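Local coordinates for conserved lipoprotein, putative (Clostridium novyi, PDB 4L1N) that is a putative lipoprotein of unknown function, whose family of uncharacterised domains is grouped with the beta-propellers and which is probably anchored at the cell surface by lipid, at residues K180-I185 with T200-V205; G146-V151 with T159-T164. All coordinates share one frame; numbering follows the deposited sequence.

Contact 1: residues K180-I185 with T200-V205; sequences KIDVQI and TKTITV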
ATOM      1  N   LYS A 180      14.302  -0.961  11.086  1.00 59.08           N
ATOM      2  CA  LYS A 180      13.082  -0.852  11.910  1.00 54.24           C
ATOM      3  C   LYS A 180      11.906  -0.208  11.193  1.00 54.34           C
ATOM      4  O   LYS A 180      12.078   0.797  10.501  1.00 55.17           O
ATOM      5  CB  LYS A 180      13.348  -0.013  13.184  1.00 55.43           C
ATOM      6  CG  LYS A 180      14.553  -0.411  14.018  1.00 56.95           C
ATOM      7  CD  LYS A 180      14.204  -1.376  15.144  1.00 52.61           C
ATOM      8  CE  LYS A 180      15.447  -2.033  15.702  1.00 54.54           C
ATOM      9  NZ  LYS A 180      16.200  -1.125  16.618  1.00 72.67           N
ATOM     10  N   ILE A 181      10.691  -0.717  11.454  1.00 47.46           N
ATOM     11  CA  ILE A 181       9.453  -0.149  10.916  1.00 45.26           C
ATOM     12  C   ILE A 181       8.522   0.144  12.081  1.00 50.69           C
ATOM     13  O   ILE A 181       8.280  -0.743  12.883  1.00 51.18           O
ATOM     14  CB  ILE A 181       8.760  -1.053   9.839  1.00 46.56           C
ATOM     15  CG1 ILE A 181       9.737  -1.510   8.723  1.00 48.48           C
ATOM     16  CG2 ILE A 181       7.531  -0.379   9.254  1.00 44.75           C
ATOM     17  CD1 ILE A 181       9.235  -2.601   7.840  1.00 53.59           C
ATOM     18  N   ASP A 182       8.022   1.387  12.183  1.00 47.32           N
ATOM     19  CA  ASP A 182       7.003   1.818  13.138  1.00 45.42           C
ATOM     20  C   ASP A 182       5.642   1.580  12.467  1.00 47.33           C
ATOM     21  O   ASP A 182       5.345   2.206  11.448  1.00 47.61           O
ATOM     22  CB  ASP A 182       7.190   3.307  13.485  1.00 48.53           C
ATOM     23  CG  ASP A 182       8.164   3.666  14.579  1.00 61.27           C
ATOM     24  OD1 ASP A 182       8.848   2.762  15.088  1.00 62.67           O
ATOM     25  OD2 ASP A 182       8.233   4.855  14.936  1.00 69.28           O
ATOM     26  N   VAL A 183       4.844   0.645  12.984  1.00 41.23           N
ATOM     27  CA  VAL A 183       3.566   0.259  12.381  1.00 38.23           C
ATOM     28  C   VAL A 183       2.402   0.858  13.192  1.00 43.20           C
ATOM     29  O   VAL A 183       2.305   0.572  14.398  1.00 43.03           O
ATOM     30  CB  VAL A 183       3.485  -1.294  12.298  1.00 39.93           C
ATOM     31  CG1 VAL A 183       2.161  -1.772  11.740  1.00 39.00           C
ATOM     32  CG2 VAL A 183       4.638  -1.880  11.489  1.00 40.25           C
ATOM     33  N   GLN A 184       1.519   1.692  12.541  1.00 38.46           N
ATOM     34  CA  GLN A 184       0.363   2.204  13.267  1.00 37.99           C
ATOM     35  C   GLN A 184      -0.788   1.299  13.079  1.00 41.82           C
ATOM     36  O   GLN A 184      -1.165   0.983  11.945  1.00 41.71           O
ATOM     37  CB  GLN A 184      -0.050   3.623  12.902  1.00 40.35           C
ATOM     38  CG  GLN A 184       0.847   4.650  13.507  1.00 58.18           C
ATOM     39  CD  GLN A 184       0.500   5.006  14.901  1.00 64.46           C
ATOM     40  OE1 GLN A 184       1.349   4.982  15.761  1.00 62.65           O
ATOM     41  NE2 GLN A 184      -0.721   5.400  15.143  1.00 54.72           N
ATOM     42  N   ILE A 185      -1.379   0.901  14.200  1.00 36.54           N
ATOM     43  CA  ILE A 185      -2.533   0.019  14.191  1.00 34.64           C
ATOM     44  C   ILE A 185      -3.706   0.783  14.786  1.00 38.78           C
ATOM     45  O   ILE A 185      -3.529   1.463  15.779  1.00 41.07           O
ATOM     46  CB  ILE A 185      -2.192  -1.294  14.972  1.00 35.48           C
ATOM     47  CG1 ILE A 185      -0.942  -1.938  14.400  1.00 35.11           C
ATOM     48  CG2 ILE A 185      -3.360  -2.291  14.993  1.00 34.06           C
ATOM     49  CD1 ILE A 185      -0.109  -2.518  15.339  1.00 37.64           C
ATOM     50  N   THR A 200       1.454   2.032  18.300  1.00 38.11           N
ATOM     51  CA  THR A 200       2.690   2.092  17.507  1.00 39.15           C
ATOM     52  C   THR A 200       3.513   0.864  17.850  1.00 43.70           C
ATOM     53  O   THR A 200       3.839   0.672  19.016  1.00 44.66           O
ATOM     54  CB  THR A 200       3.510   3.362  17.720  1.00 41.33           C
ATOM     55  OG1 THR A 200       2.671   4.518  17.736  1.00 49.17           O
ATOM     56  CG2 THR A 200       4.565   3.515  16.690  1.00 34.04           C
ATOM     57  N   LYS A 201       3.836   0.032  16.862  1.00 39.92           N
ATOM     58  CA  LYS A 201       4.631  -1.174  17.076  1.00 39.77           C
ATOM     59  C   LYS A 201       5.829  -1.093  16.212  1.00 46.43           C
ATOM     60  O   LYS A 201       5.696  -0.914  15.004  1.00 48.55           O
ATOM     61  CB  LYS A 201       3.840  -2.473  16.772  1.00 41.15           C
ATOM     62  CG  LYS A 201       2.487  -2.648  17.491  1.00 37.46           C
ATOM     63  CD  LYS A 201       2.594  -2.683  18.994  1.00 35.45           C
ATOM     64  CE  LYS A 201       1.951  -3.900  19.593  1.00 41.34           C
ATOM     65  NZ  LYS A 201       1.206  -3.532  20.828  1.00 57.63           N
ATOM     66  N   THR A 202       7.005  -1.214  16.807  1.00 42.79           N
ATOM     67  CA  THR A 202       8.255  -1.191  16.077  1.00 43.05           C
ATOM     68  C   THR A 202       8.610  -2.636  15.821  1.00 49.06           C
ATOM     69  O   THR A 202       8.685  -3.421  16.764  1.00 51.27           O
ATOM     70  CB  THR A 202       9.292  -0.368  16.861  1.00 45.94           C
ATOM     71  OG1 THR A 202       8.786   0.961  16.930  1.00 47.68           O
ATOM     72  CG2 THR A 202      10.652  -0.313  16.197  1.00 41.76           C
ATOM     73  N   ILE A 203       8.766  -2.998  14.548  1.00 45.31           N
ATOM     74  CA  ILE A 203       9.166  -4.337  14.102  1.00 45.18           C
ATOM     75  C   ILE A 203      10.606  -4.275  13.551  1.00 50.85           C
ATOM     76  O   ILE A 203      11.020  -3.241  13.032  1.00 52.47           O
ATOM     77  CB  ILE A 203       8.169  -4.982  13.078  1.00 46.66           C
ATOM     78  CG1 ILE A 203       7.945  -4.105  11.830  1.00 46.05           C
ATOM     79  CG2 ILE A 203       6.841  -5.359  13.753  1.00 45.39           C
ATOM     80  CD1 ILE A 203       7.247  -4.774  10.688  1.00 48.91           C
ATOM     81  N   THR A 204      11.378  -5.358  13.698  1.00 48.38           N
ATOM     82  CA  THR A 204      12.733  -5.438  13.138  1.00 50.66           C
ATOM     83  C   THR A 204      12.620  -6.278  11.831  1.00 57.16           C
ATOM     84  O   THR A 204      11.819  -7.215  11.751  1.00 54.59           O
ATOM     85  CB  THR A 204      13.743  -5.969  14.172  1.00 55.26           C
ATOM     86  OG1 THR A 204      13.665  -5.180  15.348  1.00 61.43           O
ATOM     87  CG2 THR A 204      15.139  -5.847  13.713  1.00 55.77           C
ATOM     88  N   VAL A 205      13.368  -5.896  10.792  1.00 59.23           N
ATOM     89  CA  VAL A 205      13.311  -6.590   9.498  1.00 60.75           C
ATOM     90  C   VAL A 205      14.690  -7.013   8.999  1.00 70.70           C
ATOM     91  O   VAL A 205      15.719  -6.534   9.485  1.00 71.45           O
ATOM     92  CB  VAL A 205      12.572  -5.766   8.414  1.00 63.03           C
ATOM     93  CG1 VAL A 205      11.096  -5.598   8.765  1.00 60.03           C
ATOM     94  CG2 VAL A 205      13.243  -4.415   8.155  1.00 63.81           C
TER
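The carboxylate of Asp182 is approached by the hydroxyl of Thr202 from above its plane, 38° out of it, with Thr202 OG1 donating to Asp182 OD1 at 2.6 Å. The two side chains lie side by side and point the same way, and the methyl group Thr200 CG2 packs against the CB of Asp182. Further along the same face, the amide of Gln184 turns its OE1 to Thr200 OG1, at a distance too short to be trusted in detail. The bend of Gln184 at chi2 (-84°) carries CD toward Thr200. At the other end Lys180 runs beside Thr204, with Lys180 CE 3.6 Å from Thr204 OG1. Polar and beta-branched residues suit this largely exposed face: the threonines favour an extended backbone and still offer a hydroxyl. Strands 180-188 and 196-204 form an antiparallel hairpin at one edge of a three-stranded sheet, with strand 169-177 on the far side of 180-188. Two pairs of backbone bonds join them, between Ile181 and Ile203 (Ile203 N to Ile181 O 2.8 Å) and between Val183 and Lys201 (Val183 N to Lys201 O 2.7 Å). The opposite face is mostly apolar. There Ile203 CG1 packs on the CB of Ile181 at 3.7 Å, and Ile203 CD1 continues to Val183 CG2. Val205 crosses Ile181 at about a right angle, Val205 CG1 to Ile181 CD1 3.6 Å, while Ile185 CD1 rests on the aliphatic CG of Lys201. Tyr162 also touches Ile185, Lys201 and Ile203.

Contact 2: residues G146-V151 with T159-T164; sequences GILYKV and TELYNT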
ATOM      1  N   GLY A 146      -5.571  -2.241   7.148  1.00 41.03           N
ATOM      2  CA  GLY A 146      -5.636  -3.688   7.010  1.00 40.72           C
ATOM      3  C   GLY A 146      -4.323  -4.368   7.282  1.00 45.72           C
ATOM      4  O   GLY A 146      -3.787  -4.285   8.391  1.00 45.63           O
ATOM      5  N   ILE A 147      -3.803  -5.072   6.266  1.00 43.14           N
ATOM      6  CA  ILE A 147      -2.552  -5.828   6.392  1.00 41.18           C
ATOM      7  C   ILE A 147      -1.451  -5.076   5.669  1.00 42.79           C
ATOM      8  O   ILE A 147      -1.690  -4.543   4.579  1.00 42.69           O
ATOM      9  CB  ILE A 147      -2.731  -7.285   5.872  1.00 44.50           C
ATOM     10  CG1 ILE A 147      -3.915  -7.989   6.583  1.00 44.40           C
ATOM     11  CG2 ILE A 147      -1.456  -8.094   6.040  1.00 45.92           C
ATOM     12  CD1 ILE A 147      -4.574  -9.119   5.833  1.00 46.27           C
ATOM     13  N   LEU A 148      -0.245  -5.040   6.280  1.00 37.28           N
ATOM     14  CA  LEU A 148       0.968  -4.436   5.719  1.00 37.45           C
ATOM     15  C   LEU A 148       1.762  -5.532   5.013  1.00 45.26           C
ATOM     16  O   LEU A 148       1.973  -6.628   5.566  1.00 45.36           O
ATOM     17  CB  LEU A 148       1.794  -3.758   6.836  1.00 37.00           C
ATOM     18  CG  LEU A 148       3.042  -2.944   6.489  1.00 41.24           C
ATOM     19  CD1 LEU A 148       2.684  -1.631   5.868  1.00 42.05           C
ATOM     20  CD2 LEU A 148       3.798  -2.582   7.754  1.00 39.22           C
ATOM     21  N   TYR A 149       2.143  -5.245   3.749  1.00 42.69           N
ATOM     22  CA  TYR A 149       2.917  -6.108   2.863  1.00 40.79           C
ATOM     23  C   TYR A 149       4.153  -5.410   2.349  1.00 44.60           C
ATOM     24  O   TYR A 149       4.171  -4.173   2.259  1.00 40.74           O
ATOM     25  CB  TYR A 149       2.069  -6.510   1.644  1.00 41.60           C
ATOM     26  CG  TYR A 149       0.835  -7.333   1.928  1.00 40.65           C
ATOM     27  CD1 TYR A 149       0.892  -8.724   1.969  1.00 41.73           C
ATOM     28  CD2 TYR A 149      -0.399  -6.725   2.123  1.00 40.65           C
ATOM     29  CE1 TYR A 149      -0.244  -9.487   2.245  1.00 40.27           C
ATOM     30  CE2 TYR A 149      -1.545  -7.476   2.380  1.00 41.47           C
ATOM     31  CZ  TYR A 149      -1.465  -8.857   2.438  1.00 48.28           C
ATOM     32  OH  TYR A 149      -2.621  -9.579   2.626  1.00 46.51           O
ATOM     33  N   LYS A 150       5.164  -6.226   1.913  1.00 46.37           N
ATOM     34  CA  LYS A 150       6.388  -5.821   1.197  1.00 47.62           C
ATOM     35  C   LYS A 150       6.140  -6.191  -0.234  1.00 55.53           C
ATOM     36  O   LYS A 150       6.013  -7.383  -0.521  1.00 58.76           O
ATOM     37  CB  LYS A 150       7.640  -6.503   1.761  1.00 50.10           C
ATOM     38  CG  LYS A 150       8.946  -6.059   1.090  1.00 55.28           C
ATOM     39  CD  LYS A 150      10.168  -6.715   1.732  1.00 55.10           C
ATOM     40  CE  LYS A 150      10.739  -7.853   0.940  1.00 61.67           C
ATOM     41  NZ  LYS A 150      12.186  -7.645   0.659  1.00 78.62           N
ATOM     42  N   VAL A 151       5.976  -5.205  -1.129  1.00 51.74           N
ATOM     43  CA  VAL A 151       5.635  -5.497  -2.532  1.00 52.17           C
ATOM     44  C   VAL A 151       6.741  -5.062  -3.509  1.00 58.02           C
ATOM     45  O   VAL A 151       7.109  -3.894  -3.547  1.00 58.43           O
ATOM     46  CB  VAL A 151       4.278  -4.835  -2.891  1.00 54.66           C
ATOM     47  CG1 VAL A 151       3.886  -5.106  -4.344  1.00 54.97           C
ATOM     48  CG2 VAL A 151       3.173  -5.282  -1.924  1.00 52.55           C
ATOM     49  N   THR A 159       5.020 -10.109   0.279  1.00 49.00           N
ATOM     50  CA  THR A 159       5.237 -10.875   1.523  1.00 47.65           C
ATOM     51  C   THR A 159       4.675 -10.024   2.682  1.00 51.54           C
ATOM     52  O   THR A 159       4.871  -8.810   2.662  1.00 52.32           O
ATOM     53  CB  THR A 159       6.727 -11.290   1.761  1.00 54.99           C
ATOM     54  OG1 THR A 159       7.467 -10.220   2.339  1.00 59.64           O
ATOM     55  CG2 THR A 159       7.453 -11.726   0.520  1.00 57.53           C
ATOM     56  N   GLU A 160       3.988 -10.640   3.675  1.00 45.66           N
ATOM     57  CA  GLU A 160       3.426  -9.910   4.809  1.00 43.65           C
ATOM     58  C   GLU A 160       4.503  -9.322   5.675  1.00 49.60           C
ATOM     59  O   GLU A 160       5.522  -9.975   5.911  1.00 52.62           O
ATOM     60  CB  GLU A 160       2.555 -10.809   5.700  1.00 44.50           C
ATOM     61  CG  GLU A 160       1.287 -11.390   5.096  1.00 55.35           C
ATOM     62  CD  GLU A 160       0.467 -12.221   6.073  1.00 72.99           C
ATOM     63  OE1 GLU A 160       0.900 -12.388   7.237  1.00 65.67           O
ATOM     64  OE2 GLU A 160      -0.595 -12.742   5.661  1.00 63.53           O
ATOM     65  N   LEU A 161       4.283  -8.107   6.181  1.00 43.77           N
ATOM     66  CA  LEU A 161       5.215  -7.487   7.123  1.00 42.57           C
ATOM     67  C   LEU A 161       4.553  -7.441   8.479  1.00 47.57           C
ATOM     68  O   LEU A 161       5.219  -7.571   9.513  1.00 49.11           O
ATOM     69  CB  LEU A 161       5.604  -6.065   6.696  1.00 41.89           C
ATOM     70  CG  LEU A 161       6.643  -5.905   5.638  1.00 47.41           C
ATOM     71  CD1 LEU A 161       6.728  -4.447   5.218  1.00 48.11           C
ATOM     72  CD2 LEU A 161       7.976  -6.379   6.131  1.00 49.37           C
ATOM     73  N   TYR A 162       3.231  -7.184   8.470  1.00 41.76           N
ATOM     74  CA  TYR A 162       2.440  -7.066   9.674  1.00 40.08           C
ATOM     75  C   TYR A 162       0.976  -7.394   9.399  1.00 42.72           C
ATOM     76  O   TYR A 162       0.271  -6.609   8.788  1.00 42.55           O
ATOM     77  CB  TYR A 162       2.569  -5.651  10.300  1.00 39.77           C
ATOM     78  CG  TYR A 162       2.263  -5.656  11.776  1.00 40.33           C
ATOM     79  CD1 TYR A 162       0.964  -5.833  12.238  1.00 42.23           C
ATOM     80  CD2 TYR A 162       3.281  -5.587  12.718  1.00 41.12           C
ATOM     81  CE1 TYR A 162       0.678  -5.885  13.598  1.00 40.17           C
ATOM     82  CE2 TYR A 162       3.009  -5.671  14.083  1.00 41.04           C
ATOM     83  CZ  TYR A 162       1.704  -5.834  14.514  1.00 41.78           C
ATOM     84  OH  TYR A 162       1.388  -5.894  15.846  1.00 43.60           O
ATOM     85  N   ASN A 163       0.534  -8.548   9.867  1.00 38.97           N
ATOM     86  CA  ASN A 163      -0.847  -8.986   9.826  1.00 39.34           C
ATOM     87  C   ASN A 163      -1.255  -9.254  11.261  1.00 46.64           C
ATOM     88  O   ASN A 163      -0.665 -10.142  11.885  1.00 49.09           O
ATOM     89  CB  ASN A 163      -0.999 -10.230   8.955  1.00 39.55           C
ATOM     90  CG  ASN A 163      -2.386 -10.819   8.921  1.00 53.43           C
ATOM     91  OD1 ASN A 163      -3.304 -10.396   9.633  1.00 44.26           O
ATOM     92  ND2 ASN A 163      -2.573 -11.813   8.080  1.00 46.80           N
ATOM     93  N   THR A 164      -2.251  -8.508  11.791  1.00 40.83           N
ATOM     94  CA  THR A 164      -2.704  -8.668  13.175  1.00 38.81           C
ATOM     95  C   THR A 164      -3.587  -9.917  13.388  1.00 43.37           C
ATOM     96  O   THR A 164      -3.895 -10.235  14.531  1.00 45.93           O
ATOM     97  CB  THR A 164      -3.498  -7.437  13.662  1.00 37.03           C
ATOM     98  OG1 THR A 164      -4.749  -7.442  13.008  1.00 37.21           O
ATOM     99  CG2 THR A 164      -2.795  -6.101  13.426  1.00 34.74           C
TER
HETATM  100  O   HOH W   1      -2.079 -11.948   3.727  1.00 50.81           O
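Leu148 and Lys150 carry the backbone hydrogen bonds to the returning chain. Lys150 N gives a bond of 2.7 Å to Thr159 O, and Lys150 O accepts from Thr159 N. Leu148 N donates to Tyr162 O, whereas Leu148 O takes two donors, Leu161 N at 2.8 Å and Tyr162 N at 3.2 Å. Both reach this oxygen from the same face of its carbonyl plane. Leu161 and Tyr162 thus share one partner, the mark of a classic beta bulge in the hairpin of strands 147-152 and 157-160, and the chain turns a corner at Leu161. Apolar packing follows on one side: Leu148 CG, held anti to the backbone N (chi1 -174°), is set against Leu161 CB at 4.0 Å, and Leu148 CB lies equally far from Tyr162 CB. Leucine suits this buried position, where it also meets Val134 and Val171. Beyond the bulge Ile147 and Asn163 lie side by side, with Ile147 CG2 3.6 Å from Asn163 CB. Tyr149 and Glu160 also run alongside each other, Glu160 CG 3.8 Å from Tyr149 CE1, with ring and carboxylate planes 77° apart. Among the polar contacts, a water bridges Tyr149 OH and Glu160 OE2, to which it donates; a long, exposed acid suits this place because it reaches past the strand to water. Asn163 ND2 bonds the same OE2 at 3.3 Å from above the carboxylate plane, and Asn163 OD1 accepts from the backbone N of Lys165.

From the N terminus, contact 2 comes first: residues 146-151 run out and 159-164 return, closing the short turn between strands 147-152 and 157-160 in the larger antiparallel sheet. After the corner at Leu161 the chain continues into strand 169-177, the first of the three-stranded sheet. Contact 1 then closes the longer connection between strands 180-188 and 196-204. The two loops follow in series, neither enclosing nor crossing the other. Their centres are about 11 Å apart, and the parts touch where Leu161 and Tyr162 meet Ile203, with Ile203 CD1 3.6 Å from Leu161 O. The packing between the two contacts joins the three-stranded sheet to the larger one.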